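Alp7A (Bacillus subtilis, PDB 5EC0) probably polymerises as a plasmid-encoded, nucleotide-binding actin-like protein into filaments that help segregate plasmid DNA. Local coordinates at residues E257-S261 against V262-E266. Sequence-based numbering, arbitrary orientation.
Sequences EHFDS and VRELE. With ADP (adenosine-5'-diphosphate), chain D.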
ATOM      1  N   GLU A 257      -5.814  -6.580 -28.551  1.00 71.08           N
ATOM      2  CA  GLU A 257      -6.639  -5.613 -29.256  1.00 78.59           C
ATOM      3  C   GLU A 257      -7.062  -4.476 -28.331  1.00 73.81           C
ATOM      4  O   GLU A 257      -7.294  -3.349 -28.765  1.00 77.05           O
ATOM      5  CB  GLU A 257      -7.886  -6.309 -29.792  1.00 91.05           C
ATOM      6  CG  GLU A 257      -7.625  -7.703 -30.327  1.00100.27           C
ATOM      7  CD  GLU A 257      -8.898  -8.428 -30.692  1.00105.45           C
ATOM      8  OE1 GLU A 257      -9.988  -7.922 -30.359  1.00104.40           O
ATOM      9  OE2 GLU A 257      -8.808  -9.519 -31.286  1.00110.88           O
ATOM     10  N   HIS A 258      -7.175  -4.790 -27.045  1.00 66.85           N
ATOM     11  CA  HIS A 258      -7.868  -3.914 -26.107  1.00 64.11           C
ATOM     12  C   HIS A 258      -6.940  -3.169 -25.155  1.00 54.53           C
ATOM     13  O   HIS A 258      -7.343  -2.182 -24.547  1.00 54.31           O
ATOM     14  CB  HIS A 258      -8.879  -4.731 -25.304  1.00 57.04           C
ATOM     15  CG  HIS A 258      -9.999  -5.272 -26.130  1.00 66.82           C
ATOM     16  ND1 HIS A 258     -10.008  -6.558 -26.625  1.00 70.94           N
ATOM     17  CD2 HIS A 258     -11.148  -4.697 -26.555  1.00 73.27           C
ATOM     18  CE1 HIS A 258     -11.117  -6.756 -27.316  1.00 73.52           C
ATOM     19  NE2 HIS A 258     -11.827  -5.641 -27.288  1.00 77.67           N
ATOM     20  N   PHE A 259      -5.702  -3.642 -25.027  1.00 54.02           N
ATOM     21  CA  PHE A 259      -4.746  -3.070 -24.079  1.00 52.93           C
ATOM     22  C   PHE A 259      -3.311  -3.114 -24.616  1.00 69.11           C
ATOM     23  O   PHE A 259      -2.839  -4.155 -25.082  1.00 54.68           O
ATOM     24  CB  PHE A 259      -4.839  -3.801 -22.739  1.00 59.20           C
ATOM     25  CG  PHE A 259      -6.233  -3.849 -22.180  1.00 54.91           C
ATOM     26  CD1 PHE A 259      -6.758  -2.761 -21.494  1.00 57.11           C
ATOM     27  CD2 PHE A 259      -7.027  -4.965 -22.366  1.00 48.65           C
ATOM     28  CE1 PHE A 259      -8.048  -2.797 -20.992  1.00 54.54           C
ATOM     29  CE2 PHE A 259      -8.319  -5.006 -21.866  1.00 49.12           C
ATOM     30  CZ  PHE A 259      -8.832  -3.921 -21.184  1.00 51.54           C
ATOM     31  N   ASP A 260      -2.629  -1.969 -24.563  1.00 71.32           N
ATOM     32  CA  ASP A 260      -1.249  -1.873 -25.039  1.00 69.26           C
ATOM     33  C   ASP A 260      -0.273  -2.008 -23.886  1.00 61.44           C
ATOM     34  O   ASP A 260       0.937  -2.095 -24.084  1.00 59.44           O
ATOM     35  CB  ASP A 260      -1.011  -0.550 -25.770  1.00 70.14           C
ATOM     36  CG  ASP A 260      -1.882  -0.405 -26.984  1.00 75.87           C
ATOM     37  OD1 ASP A 260      -2.357  -1.445 -27.485  1.00 74.90           O
ATOM     38  OD2 ASP A 260      -2.089   0.741 -27.441  1.00 86.48           O
ATOM     39  N   SER A 261      -0.801  -2.022 -22.673  1.00 58.65           N
ATOM     40  CA  SER A 261       0.054  -2.160 -21.510  1.00 58.12           C
ATOM     41  C   SER A 261      -0.682  -2.914 -20.422  1.00 55.21           C
ATOM     42  O   SER A 261      -1.910  -2.912 -20.377  1.00 53.34           O
ATOM     43  CB  SER A 261       0.504  -0.789 -21.000  1.00 57.08           C
ATOM     44  OG  SER A 261      -0.447  -0.240 -20.108  1.00 50.71           O
ATOM     45  N   VAL A 262       0.071  -3.552 -19.538  1.00 51.91           N
ATOM     46  CA  VAL A 262      -0.537  -4.300 -18.461  1.00 51.79           C
ATOM     47  C   VAL A 262      -1.199  -3.345 -17.465  1.00 54.85           C
ATOM     48  O   VAL A 262      -2.156  -3.707 -16.781  1.00 57.87           O
ATOM     49  CB  VAL A 262       0.498  -5.201 -17.751  1.00 44.89           C
ATOM     50  CG1 VAL A 262       1.352  -4.401 -16.790  1.00 43.03           C
ATOM     51  CG2 VAL A 262      -0.205  -6.315 -17.027  1.00 48.67           C
ATOM     52  N   ARG A 263      -0.701  -2.116 -17.408  1.00 55.30           N
ATOM     53  CA  ARG A 263      -1.223  -1.131 -16.474  1.00 55.10           C
ATOM     54  C   ARG A 263      -2.653  -0.758 -16.855  1.00 54.80           C
ATOM     55  O   ARG A 263      -3.515  -0.617 -15.993  1.00 52.61           O
ATOM     56  CB  ARG A 263      -0.322   0.101 -16.446  1.00 63.46           C
ATOM     57  CG  ARG A 263      -0.771   1.198 -15.502  1.00 73.23           C
ATOM     58  CD  ARG A 263      -0.008   2.487 -15.785  1.00 86.93           C
ATOM     59  NE  ARG A 263      -0.318   3.538 -14.819  1.00 93.16           N
ATOM     60  CZ  ARG A 263       0.340   3.720 -13.678  1.00 95.23           C
ATOM     61  NH1 ARG A 263       1.346   2.916 -13.355  1.00 96.37           N
ATOM     62  NH2 ARG A 263      -0.007   4.706 -12.859  1.00 94.88           N
ATOM     63  N   GLU A 264      -2.895  -0.609 -18.154  1.00 45.84           N
ATOM     64  CA  GLU A 264      -4.247  -0.405 -18.677  1.00 50.45           C
ATOM     65  C   GLU A 264      -5.197  -1.552 -18.295  1.00 48.92           C
ATOM     66  O   GLU A 264      -6.325  -1.330 -17.850  1.00 47.97           O
ATOM     67  CB  GLU A 264      -4.214  -0.265 -20.205  1.00 49.14           C
ATOM     68  CG  GLU A 264      -3.748   1.089 -20.726  1.00 57.92           C
ATOM     69  CD  GLU A 264      -3.494   1.075 -22.234  1.00 65.70           C
ATOM     70  OE1 GLU A 264      -4.231   0.373 -22.967  1.00 61.14           O
ATOM     71  OE2 GLU A 264      -2.557   1.766 -22.686  1.00 70.79           O
ATOM     72  N   LEU A 265      -4.749  -2.783 -18.488  1.00 43.59           N
ATOM     73  CA  LEU A 265      -5.612  -3.934 -18.216  1.00 45.32           C
ATOM     74  C   LEU A 265      -5.897  -4.023 -16.719  1.00 39.80           C
ATOM     75  O   LEU A 265      -7.028  -4.253 -16.291  1.00 41.97           O
ATOM     76  CB  LEU A 265      -4.963  -5.213 -18.729  1.00 42.06           C
ATOM     77  CG  LEU A 265      -5.617  -6.535 -18.334  1.00 42.16           C
ATOM     78  CD1 LEU A 265      -6.996  -6.658 -18.975  1.00 42.28           C
ATOM     79  CD2 LEU A 265      -4.710  -7.684 -18.742  1.00 41.07           C
ATOM     80  N   GLU A 266      -4.850  -3.807 -15.935  1.00 39.02           N
ATOM     81  CA  GLU A 266      -4.952  -3.724 -14.483  1.00 41.80           C
ATOM     82  C   GLU A 266      -5.964  -2.666 -14.031  1.00 41.89           C
ATOM     83  O   GLU A 266      -6.774  -2.927 -13.153  1.00 45.54           O
ATOM     84  CB  GLU A 266      -3.571  -3.433 -13.899  1.00 42.75           C
ATOM     85  CG  GLU A 266      -3.507  -3.257 -12.391  1.00 44.45           C
ATOM     86  CD  GLU A 266      -2.152  -2.726 -11.955  1.00 48.44           C
ATOM     87  OE1 GLU A 266      -1.605  -1.844 -12.657  1.00 51.99           O
ATOM     88  OE2 GLU A 266      -1.629  -3.201 -10.927  1.00 53.13           O
TER
HETATM   89  PB  ADP D 403       1.409  -4.057  -4.570  1.00 58.56           P
HETATM   90  O1B ADP D 403       1.769  -2.993  -3.540  1.00 38.66           O
HETATM   91  O2B ADP D 403       2.346  -5.250  -4.654  1.00 56.80           O
HETATM   92  O3B ADP D 403       1.047  -3.551  -5.946  1.00 62.29           O
HETATM   93  PA  ADP D 403      -1.337  -3.847  -3.672  1.00 33.43           P
HETATM   94  O1A ADP D 403      -1.106  -2.354  -3.747  1.00 40.40           O
HETATM   95  O2A ADP D 403      -1.999  -4.454  -2.449  1.00 24.57           O
HETATM   96  O3A ADP D 403       0.021  -4.671  -4.000  1.00 54.81           O
HETATM   97  O5' ADP D 403      -2.186  -4.298  -4.946  1.00 44.01           O
HETATM   98  C5' ADP D 403      -2.174  -3.574  -6.170  1.00 39.49           C
HETATM   99  C4' ADP D 403      -3.367  -4.115  -6.930  1.00 31.93           C
HETATM  100  O4' ADP D 403      -4.547  -3.575  -6.344  1.00 33.87           O
HETATM  101  C3' ADP D 403      -3.421  -3.712  -8.391  1.00 34.83           C
HETATM  102  O3' ADP D 403      -2.918  -4.761  -9.218  1.00 41.55           O
HETATM  103  C2' ADP D 403      -4.897  -3.506  -8.670  1.00 38.61           C
HETATM  104  O2' ADP D 403      -5.338  -4.571  -9.511  1.00 31.46           O
HETATM  105  C1' ADP D 403      -5.585  -3.608  -7.313  1.00 35.07           C
HETATM  106  N9  ADP D 403      -6.541  -2.514  -7.025  1.00 33.40           N
HETATM  107  C8  ADP D 403      -7.781  -2.736  -6.539  1.00 37.07           C
HETATM  108  N7  ADP D 403      -8.448  -1.574  -6.357  1.00 38.40           N
HETATM  109  C5  ADP D 403      -7.618  -0.583  -6.719  1.00 32.10           C
HETATM  110  C6  ADP D 403      -7.737   0.888  -6.759  1.00 39.87           C
HETATM  111  N6  ADP D 403      -8.895   1.481  -6.360  1.00 49.53           N
HETATM  112  N1  ADP D 403      -6.664   1.587  -7.192  1.00 34.59           N
HETATM  113  C2  ADP D 403      -5.532   0.962  -7.588  1.00 34.28           C
HETATM  114  N3  ADP D 403      -5.343  -0.381  -7.582  1.00 27.02           N
HETATM  115  C4  ADP D 403      -6.354  -1.197  -7.164  1.00 27.07           C
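Ser-261 caps the helix that starts at Val-262: its OG accepts a hydrogen bond from the backbone N of Glu-264 at 3.2 Å, a nearly straight bond. A chi1 of 86° swings OG over the first turn, within reach of Glu-264 N. One residue further on, Leu-265 N gives a weak bond to Ser-261 O. The extended side chain of Glu-264 reaches back to the loop before the cap, and its OE1 accepts a hydrogen bond from Asp-260 N at 3.3 Å, the N-H arriving from above the carboxylate plane, 54° out of it. Arg-280, which hydrogen-bonds to His-258 O, also forms a long, weak ion pair with this OE1. Before the cap, Phe-259 turns its ring onto the helix, where Leu-265 CD1 lies over one face in a CH-pi contact, 3.9 Å from the centroid and offset toward the rim, near CE2; Phe-268 also meets the ring. One residue beyond Leu-265, Glu-266 extends toward the nucleotide with CG anti to its backbone N (chi1 178°), and OE2 accepts a hydrogen bond from the ribose O3' of ADP at 2.6 Å. A serine N-cap, with a hydrophobic pair beside it, thus begins the helix that brings Glu-266 to the ribose in the nucleotide cleft of this actin-like fold.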